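Local coordinates for protein flavin-dependent thymidylate synthase (Thermus thermophilus, PDB 6J61) that probably catalyses the flavin-dependent reductive methylation of dUMP to dTMP, with methylenetetrahydrofolate as methyl donor and NADPH as reductant, as a homotetramer, at residues I97-F108 with L132-Y143. Numbering follows the deposited sequence.
Sequences ILKEEFYEPEAF and LRKVQQEAYGAY
Residues 97-108, an irregular, largely extended loop, run antiparallel along one side of the helical segment 132-143, with Leu-98 level with Tyr-143, Glu-100 with Tyr-140, Phe-102 with Gln-136 and Glu-104 with Arg-133. Two tyrosines, one helical turn apart, bind the backbone of Leu-98. Tyr-140 OH donates to Leu-98 O over 2.8 Å, close to the line of the carbonyl, while Leu-98 N gives its hydrogen to Tyr-143 OH at 3.1 Å in a nearly straight bond (178°). Both rings are carried toward the loop by side chains whose CG lies anti to the backbone N. Glu-100, at the centre of an inverse gamma turn, lays its aliphatic part over one face of Tyr-140, CG standing 3.4 Å from the ring centroid in a CH-pi contact. Phe-102 CZ meets the same tyrosine at CD1, 3.9 Å away. CB of Gln-136 lies over the centre of the phenylalanine ring, and the extended chain carries Gln-136 NE2 back to CB of Phe-102 (3.3 Å), the amide turned only 17° from the ring plane; its OE1 makes a weak hydrogen bond to Asn-163. Farther along, Glu-104 OE1 receives Arg-133 NE at 2.7 Å in a salt bridge at the edge of the guanidinium, the carboxylate plane standing almost perpendicular to it. Leu-132 CD2 packs on Pro-105 CD (3.6 Å) and Phe-108 CZ (3.9 Å), and the leucine also touches Val-159 of a second subunit. Leu-98 itself packs on Arg-157, predicted to bind dUMP in a site shared between subunits. The loop is thus held to helix 132-148 at one end by two tyrosine hydroxyls that satisfy both the N-H and the C=O of Leu-98, and at the other by a charge pair beside apolar packing.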
ATOM      1  N   ILE A  97     -19.805  -8.747  22.909  1.00 77.64           N
ATOM      2  CA  ILE A  97     -19.656  -8.266  24.275  1.00 76.95           C
ATOM      3  C   ILE A  97     -18.192  -8.569  24.607  1.00 75.66           C
ATOM      4  O   ILE A  97     -17.677  -9.629  24.235  1.00 75.16           O
ATOM      5  CB  ILE A  97     -20.586  -9.030  25.262  1.00 77.58           C
ATOM      6  CG1 ILE A  97     -22.050  -8.720  24.949  1.00 77.29           C
ATOM      7  CG2 ILE A  97     -20.271  -8.633  26.706  1.00 76.58           C
ATOM      8  CD1 ILE A  97     -23.024  -9.366  25.914  1.00 77.77           C
ATOM      9  N   LEU A  98     -17.523  -7.647  25.293  1.00 72.97           N
ATOM     10  CA  LEU A  98     -16.117  -7.842  25.623  1.00 70.30           C
ATOM     11  C   LEU A  98     -15.837  -8.630  26.906  1.00 68.73           C
ATOM     12  O   LEU A  98     -16.402  -8.373  27.976  1.00 66.31           O
ATOM     13  CB  LEU A  98     -15.411  -6.485  25.652  1.00 70.01           C
ATOM     14  CG  LEU A  98     -15.593  -5.711  24.343  1.00 69.50           C
ATOM     15  CD1 LEU A  98     -14.920  -4.359  24.448  1.00 69.46           C
ATOM     16  CD2 LEU A  98     -15.021  -6.513  23.179  1.00 68.06           C
ATOM     17  N   LYS A  99     -14.945  -9.605  26.761  1.00 67.33           N
ATOM     18  CA  LYS A  99     -14.535 -10.486  27.837  1.00 65.75           C
ATOM     19  C   LYS A  99     -13.728  -9.679  28.845  1.00 65.74           C
ATOM     20  O   LYS A  99     -12.947  -8.814  28.468  1.00 65.84           O
ATOM     21  CB  LYS A  99     -13.699 -11.612  27.239  1.00 65.45           C
ATOM     22  CG  LYS A  99     -13.599 -12.870  28.072  1.00 67.38           C
ATOM     23  CD  LYS A  99     -12.988 -14.013  27.255  1.00 68.22           C
ATOM     24  CE  LYS A  99     -13.884 -14.392  26.073  1.00 68.70           C
ATOM     25  NZ  LYS A  99     -13.335 -15.524  25.273  1.00 69.65           N
ATOM     26  N   GLU A 100     -13.924  -9.950  30.129  1.00 66.93           N
ATOM     27  CA  GLU A 100     -13.203  -9.217  31.166  1.00 66.88           C
ATOM     28  C   GLU A 100     -11.773  -9.719  31.360  1.00 65.25           C
ATOM     29  O   GLU A 100     -11.412 -10.213  32.437  1.00 65.57           O
ATOM     30  CB  GLU A 100     -13.934  -9.297  32.507  1.00 68.06           C
ATOM     31  CG  GLU A 100     -13.292  -8.400  33.549  1.00 71.12           C
ATOM     32  CD  GLU A 100     -13.787  -8.664  34.941  1.00 72.11           C
ATOM     33  OE1 GLU A 100     -15.003  -8.517  35.178  1.00 74.72           O
ATOM     34  OE2 GLU A 100     -12.955  -9.018  35.802  1.00 74.97           O
ATOM     35  N   GLU A 101     -10.961  -9.599  30.319  1.00 61.30           N
ATOM     36  CA  GLU A 101      -9.585 -10.038  30.412  1.00 57.79           C
ATOM     37  C   GLU A 101      -8.664  -8.837  30.303  1.00 55.70           C
ATOM     38  O   GLU A 101      -8.725  -8.073  29.342  1.00 55.68           O
ATOM     39  CB  GLU A 101      -9.284 -11.056  29.315  1.00 57.55           C
ATOM     40  CG  GLU A 101      -9.940 -12.405  29.551  1.00 56.68           C
ATOM     41  CD  GLU A 101      -9.772 -13.352  28.378  1.00 57.15           C
ATOM     42  OE1 GLU A 101     -10.053 -14.553  28.543  1.00 56.40           O
ATOM     43  OE2 GLU A 101      -9.368 -12.896  27.288  1.00 59.00           O
ATOM     44  N   PHE A 102      -7.820  -8.666  31.310  1.00 53.40           N
ATOM     45  CA  PHE A 102      -6.895  -7.555  31.326  1.00 51.09           C
ATOM     46  C   PHE A 102      -5.459  -7.992  31.499  1.00 49.86           C
ATOM     47  O   PHE A 102      -5.169  -8.994  32.147  1.00 50.15           O
ATOM     48  CB  PHE A 102      -7.245  -6.579  32.443  1.00 51.52           C
ATOM     49  CG  PHE A 102      -8.600  -5.973  32.307  1.00 51.54           C
ATOM     50  CD1 PHE A 102      -9.731  -6.681  32.692  1.00 52.39           C
ATOM     51  CD2 PHE A 102      -8.749  -4.693  31.792  1.00 52.57           C
ATOM     52  CE1 PHE A 102     -10.996  -6.119  32.569  1.00 52.81           C
ATOM     53  CE2 PHE A 102     -10.008  -4.121  31.664  1.00 53.79           C
ATOM     54  CZ  PHE A 102     -11.136  -4.836  32.056  1.00 53.75           C
ATOM     55  N   TYR A 103      -4.562  -7.217  30.907  1.00 47.97           N
ATOM     56  CA  TYR A 103      -3.144  -7.483  31.002  1.00 47.18           C
ATOM     57  C   TYR A 103      -2.583  -6.894  32.295  1.00 48.56           C
ATOM     58  O   TYR A 103      -2.510  -5.675  32.456  1.00 48.09           O
ATOM     59  CB  TYR A 103      -2.407  -6.865  29.819  1.00 42.30           C
ATOM     60  CG  TYR A 103      -0.950  -6.626  30.097  1.00 37.25           C
ATOM     61  CD1 TYR A 103      -0.097  -7.692  30.397  1.00 36.50           C
ATOM     62  CD2 TYR A 103      -0.419  -5.338  30.064  1.00 34.88           C
ATOM     63  CE1 TYR A 103       1.254  -7.485  30.654  1.00 36.67           C
ATOM     64  CE2 TYR A 103       0.933  -5.114  30.323  1.00 36.71           C
ATOM     65  CZ  TYR A 103       1.766  -6.193  30.613  1.00 38.38           C
ATOM     66  OH  TYR A 103       3.111  -5.987  30.834  1.00 39.80           O
ATOM     67  N   GLU A 104      -2.191  -7.761  33.219  1.00 49.26           N
ATOM     68  CA  GLU A 104      -1.622  -7.287  34.463  1.00 49.97           C
ATOM     69  C   GLU A 104      -0.127  -7.568  34.394  1.00 48.47           C
ATOM     70  O   GLU A 104       0.308  -8.713  34.395  1.00 47.10           O
ATOM     71  CB  GLU A 104      -2.298  -7.984  35.649  1.00 52.23           C
ATOM     72  CG  GLU A 104      -3.792  -7.673  35.734  1.00 55.37           C
ATOM     73  CD  GLU A 104      -4.447  -8.178  37.018  1.00 59.54           C
ATOM     74  OE1 GLU A 104      -3.953  -7.837  38.116  1.00 61.25           O
ATOM     75  OE2 GLU A 104      -5.467  -8.904  36.930  1.00 59.54           O
ATOM     76  N   PRO A 105       0.680  -6.508  34.308  1.00 48.06           N
ATOM     77  CA  PRO A 105       2.133  -6.637  34.226  1.00 49.12           C
ATOM     78  C   PRO A 105       2.752  -7.440  35.359  1.00 51.08           C
ATOM     79  O   PRO A 105       2.186  -7.551  36.444  1.00 51.46           O
ATOM     80  CB  PRO A 105       2.603  -5.190  34.222  1.00 47.96           C
ATOM     81  CG  PRO A 105       1.576  -4.508  35.061  1.00 46.77           C
ATOM     82  CD  PRO A 105       0.296  -5.108  34.544  1.00 47.83           C
ATOM     83  N   GLU A 106       3.915  -8.014  35.079  1.00 54.38           N
ATOM     84  CA  GLU A 106       4.662  -8.792  36.057  1.00 54.77           C
ATOM     85  C   GLU A 106       5.084  -7.741  37.070  1.00 55.23           C
ATOM     86  O   GLU A 106       5.021  -7.951  38.275  1.00 55.96           O
ATOM     87  CB  GLU A 106       5.903  -9.389  35.399  1.00 56.30           C
ATOM     88  CG  GLU A 106       6.386 -10.684  36.005  1.00 60.02           C
ATOM     89  CD  GLU A 106       5.680 -11.894  35.425  1.00 61.11           C
ATOM     90  OE1 GLU A 106       4.434 -11.918  35.455  1.00 61.71           O
ATOM     91  OE2 GLU A 106       6.375 -12.818  34.943  1.00 60.81           O
ATOM     92  N   ALA A 107       5.501  -6.594  36.543  1.00 55.71           N
ATOM     93  CA  ALA A 107       5.942  -5.467  37.353  1.00 56.32           C
ATOM     94  C   ALA A 107       5.984  -4.202  36.500  1.00 56.68           C
ATOM     95  O   ALA A 107       6.219  -4.264  35.295  1.00 57.71           O
ATOM     96  CB  ALA A 107       7.319  -5.754  37.931  1.00 55.24           C
ATOM     97  N   PHE A 108       5.744  -3.055  37.124  1.00 57.08           N
ATOM     98  CA  PHE A 108       5.771  -1.784  36.411  1.00 56.90           C
ATOM     99  C   PHE A 108       7.206  -1.345  36.241  1.00 56.94           C
ATOM    100  O   PHE A 108       8.060  -1.686  37.053  1.00 56.60           O
ATOM    101  CB  PHE A 108       5.013  -0.707  37.189  1.00 56.71           C
ATOM    102  CG  PHE A 108       3.525  -0.779  37.034  1.00 56.37           C
ATOM    103  CD1 PHE A 108       2.924  -0.415  35.840  1.00 56.81           C
ATOM    104  CD2 PHE A 108       2.724  -1.206  38.081  1.00 56.43           C
ATOM    105  CE1 PHE A 108       1.546  -0.471  35.693  1.00 56.86           C
ATOM    106  CE2 PHE A 108       1.348  -1.265  37.941  1.00 56.27           C
ATOM    107  CZ  PHE A 108       0.757  -0.897  36.743  1.00 56.11           C
ATOM    108  N   LEU A 132      -4.089  -0.477  39.675  1.00 48.01           N
ATOM    109  CA  LEU A 132      -4.416  -0.881  38.317  1.00 47.87           C
ATOM    110  C   LEU A 132      -5.597  -1.829  38.399  1.00 49.37           C
ATOM    111  O   LEU A 132      -6.562  -1.709  37.645  1.00 49.59           O
ATOM    112  CB  LEU A 132      -3.233  -1.610  37.672  1.00 46.73           C
ATOM    113  CG  LEU A 132      -3.547  -2.348  36.365  1.00 45.17           C
ATOM    114  CD1 LEU A 132      -4.027  -1.357  35.318  1.00 44.19           C
ATOM    115  CD2 LEU A 132      -2.321  -3.081  35.882  1.00 44.13           C
ATOM    116  N   ARG A 133      -5.511  -2.783  39.322  1.00 51.71           N
ATOM    117  CA  ARG A 133      -6.579  -3.756  39.501  1.00 54.24           C
ATOM    118  C   ARG A 133      -7.887  -3.060  39.847  1.00 54.53           C
ATOM    119  O   ARG A 133      -8.957  -3.463  39.387  1.00 54.12           O
ATOM    120  CB  ARG A 133      -6.205  -4.758  40.597  1.00 55.76           C
ATOM    121  CG  ARG A 133      -5.119  -5.743  40.179  1.00 58.56           C
ATOM    122  CD  ARG A 133      -4.723  -6.698  41.312  1.00 60.85           C
ATOM    123  NE  ARG A 133      -3.737  -7.671  40.846  1.00 63.37           N
ATOM    124  CZ  ARG A 133      -3.074  -8.520  41.625  1.00 64.25           C
ATOM    125  NH1 ARG A 133      -3.277  -8.537  42.934  1.00 63.99           N
ATOM    126  NH2 ARG A 133      -2.192  -9.355  41.086  1.00 64.31           N
ATOM    127  N   LYS A 134      -7.786  -2.002  40.647  1.00 54.88           N
ATOM    128  CA  LYS A 134      -8.943  -1.231  41.078  1.00 56.00           C
ATOM    129  C   LYS A 134      -9.686  -0.615  39.892  1.00 56.71           C
ATOM    130  O   LYS A 134     -10.859  -0.925  39.654  1.00 56.16           O
ATOM    131  CB  LYS A 134      -8.491  -0.127  42.036  1.00 57.90           C
ATOM    132  CG  LYS A 134      -9.464   0.179  43.163  1.00 59.59           C
ATOM    133  CD  LYS A 134     -10.766   0.786  42.667  1.00 62.11           C
ATOM    134  CE  LYS A 134     -11.698   1.125  43.839  1.00 63.56           C
ATOM    135  NZ  LYS A 134     -12.146  -0.074  44.627  1.00 64.46           N
ATOM    136  N   VAL A 135      -8.999   0.250  39.145  1.00 56.59           N
ATOM    137  CA  VAL A 135      -9.611   0.907  37.996  1.00 56.29           C
ATOM    138  C   VAL A 135     -10.126  -0.101  36.967  1.00 56.14           C
ATOM    139  O   VAL A 135     -11.105   0.162  36.269  1.00 55.83           O
ATOM    140  CB  VAL A 135      -8.630   1.907  37.317  1.00 56.75           C
ATOM    141  CG1 VAL A 135      -7.621   2.401  38.325  1.00 56.20           C
ATOM    142  CG2 VAL A 135      -7.951   1.276  36.121  1.00 59.56           C
ATOM    143  N   GLN A 136      -9.473  -1.254  36.862  1.00 55.62           N
ATOM    144  CA  GLN A 136      -9.942  -2.266  35.924  1.00 56.30           C
ATOM    145  C   GLN A 136     -11.308  -2.722  36.414  1.00 56.78           C
ATOM    146  O   GLN A 136     -12.230  -2.936  35.625  1.00 57.69           O
ATOM    147  CB  GLN A 136      -9.004  -3.473  35.892  1.00 55.87           C
ATOM    148  CG  GLN A 136      -7.612  -3.187  35.378  1.00 57.27           C
ATOM    149  CD  GLN A 136      -6.738  -4.427  35.352  1.00 56.60           C
ATOM    150  OE1 GLN A 136      -5.539  -4.349  35.095  1.00 56.77           O
ATOM    151  NE2 GLN A 136      -7.337  -5.577  35.618  1.00 57.62           N
ATOM    152  N   GLN A 137     -11.432  -2.854  37.731  1.00 55.92           N
ATOM    153  CA  GLN A 137     -12.676  -3.302  38.330  1.00 56.43           C
ATOM    154  C   GLN A 137     -13.783  -2.267  38.163  1.00 55.82           C
ATOM    155  O   GLN A 137     -14.833  -2.557  37.579  1.00 54.70           O
ATOM    156  CB  GLN A 137     -12.464  -3.622  39.816  1.00 57.86           C
ATOM    157  CG  GLN A 137     -13.405  -4.712  40.335  1.00 60.84           C
ATOM    158  CD  GLN A 137     -13.136  -5.112  41.776  1.00 62.29           C
ATOM    159  OE1 GLN A 137     -13.521  -4.409  42.718  1.00 63.09           O
ATOM    160  NE2 GLN A 137     -12.467  -6.249  41.956  1.00 61.36           N
ATOM    161  N   GLU A 138     -13.549  -1.061  38.677  1.00 54.88           N
ATOM    162  CA  GLU A 138     -14.533   0.011  38.577  1.00 54.45           C
ATOM    163  C   GLU A 138     -15.008   0.070  37.132  1.00 54.99           C
ATOM    164  O   GLU A 138     -16.206  -0.031  36.847  1.00 54.68           O
ATOM    165  CB  GLU A 138     -13.906   1.360  38.971  1.00 54.70           C
ATOM    166  CG  GLU A 138     -13.377   1.422  40.401  1.00 56.32           C
ATOM    167  CD  GLU A 138     -14.476   1.270  41.440  1.00 57.46           C
ATOM    168  OE1 GLU A 138     -14.176   0.855  42.583  1.00 57.45           O
ATOM    169  OE2 GLU A 138     -15.643   1.574  41.119  1.00 58.07           O
ATOM    170  N   ALA A 139     -14.044   0.210  36.226  1.00 55.05           N
ATOM    171  CA  ALA A 139     -14.321   0.295  34.803  1.00 53.48           C
ATOM    172  C   ALA A 139     -15.132  -0.886  34.293  1.00 51.98           C
ATOM    173  O   ALA A 139     -16.126  -0.688  33.598  1.00 52.50           O
ATOM    174  CB  ALA A 139     -13.018   0.412  34.027  1.00 54.65           C
ATOM    175  N   TYR A 140     -14.733  -2.111  34.611  1.00 50.12           N
ATOM    176  CA  TYR A 140     -15.524  -3.230  34.112  1.00 50.49           C
ATOM    177  C   TYR A 140     -16.881  -3.206  34.799  1.00 49.86           C
ATOM    178  O   TYR A 140     -17.865  -3.733  34.275  1.00 49.89           O
ATOM    179  CB  TYR A 140     -14.853  -4.577  34.358  1.00 49.27           C
ATOM    180  CG  TYR A 140     -15.396  -5.632  33.431  1.00 49.55           C
ATOM    181  CD1 TYR A 140     -14.984  -5.686  32.107  1.00 50.75           C
ATOM    182  CD2 TYR A 140     -16.375  -6.537  33.852  1.00 50.90           C
ATOM    183  CE1 TYR A 140     -15.533  -6.612  31.212  1.00 50.73           C
ATOM    184  CE2 TYR A 140     -16.932  -7.469  32.965  1.00 48.45           C
ATOM    185  CZ  TYR A 140     -16.503  -7.495  31.646  1.00 49.54           C
ATOM    186  OH  TYR A 140     -17.037  -8.391  30.747  1.00 49.27           O
ATOM    187  N   GLY A 141     -16.925  -2.588  35.978  1.00 48.99           N
ATOM    188  CA  GLY A 141     -18.173  -2.478  36.708  1.00 46.82           C
ATOM    189  C   GLY A 141     -19.092  -1.560  35.927  1.00 46.16           C
ATOM    190  O   GLY A 141     -20.242  -1.905  35.636  1.00 45.11           O
ATOM    191  N   ALA A 142     -18.564  -0.390  35.574  1.00 44.52           N
ATOM    192  CA  ALA A 142     -19.302   0.602  34.803  1.00 44.25           C
ATOM    193  C   ALA A 142     -19.791  -0.007  33.490  1.00 44.65           C
ATOM    194  O   ALA A 142     -20.937   0.173  33.093  1.00 45.37           O
ATOM    195  CB  ALA A 142     -18.413   1.804  34.532  1.00 42.03           C
ATOM    196  N   TYR A 143     -18.913  -0.733  32.820  1.00 46.61           N
ATOM    197  CA  TYR A 143     -19.265  -1.377  31.565  1.00 49.66           C
ATOM    198  C   TYR A 143     -20.479  -2.293  31.736  1.00 51.42           C
ATOM    199  O   TYR A 143     -21.417  -2.244  30.941  1.00 50.44           O
ATOM    200  CB  TYR A 143     -18.084  -2.193  31.064  1.00 48.68           C
ATOM    201  CG  TYR A 143     -18.361  -2.956  29.799  1.00 49.30           C
ATOM    202  CD1 TYR A 143     -18.691  -2.285  28.618  1.00 49.27           C
ATOM    203  CD2 TYR A 143     -18.236  -4.348  29.761  1.00 48.36           C
ATOM    204  CE1 TYR A 143     -18.879  -2.986  27.423  1.00 50.24           C
ATOM    205  CE2 TYR A 143     -18.421  -5.055  28.575  1.00 49.46           C
ATOM    206  CZ  TYR A 143     -18.737  -4.366  27.410  1.00 50.05           C
ATOM    207  OH  TYR A 143     -18.883  -5.053  26.232  1.00 52.63           O
TER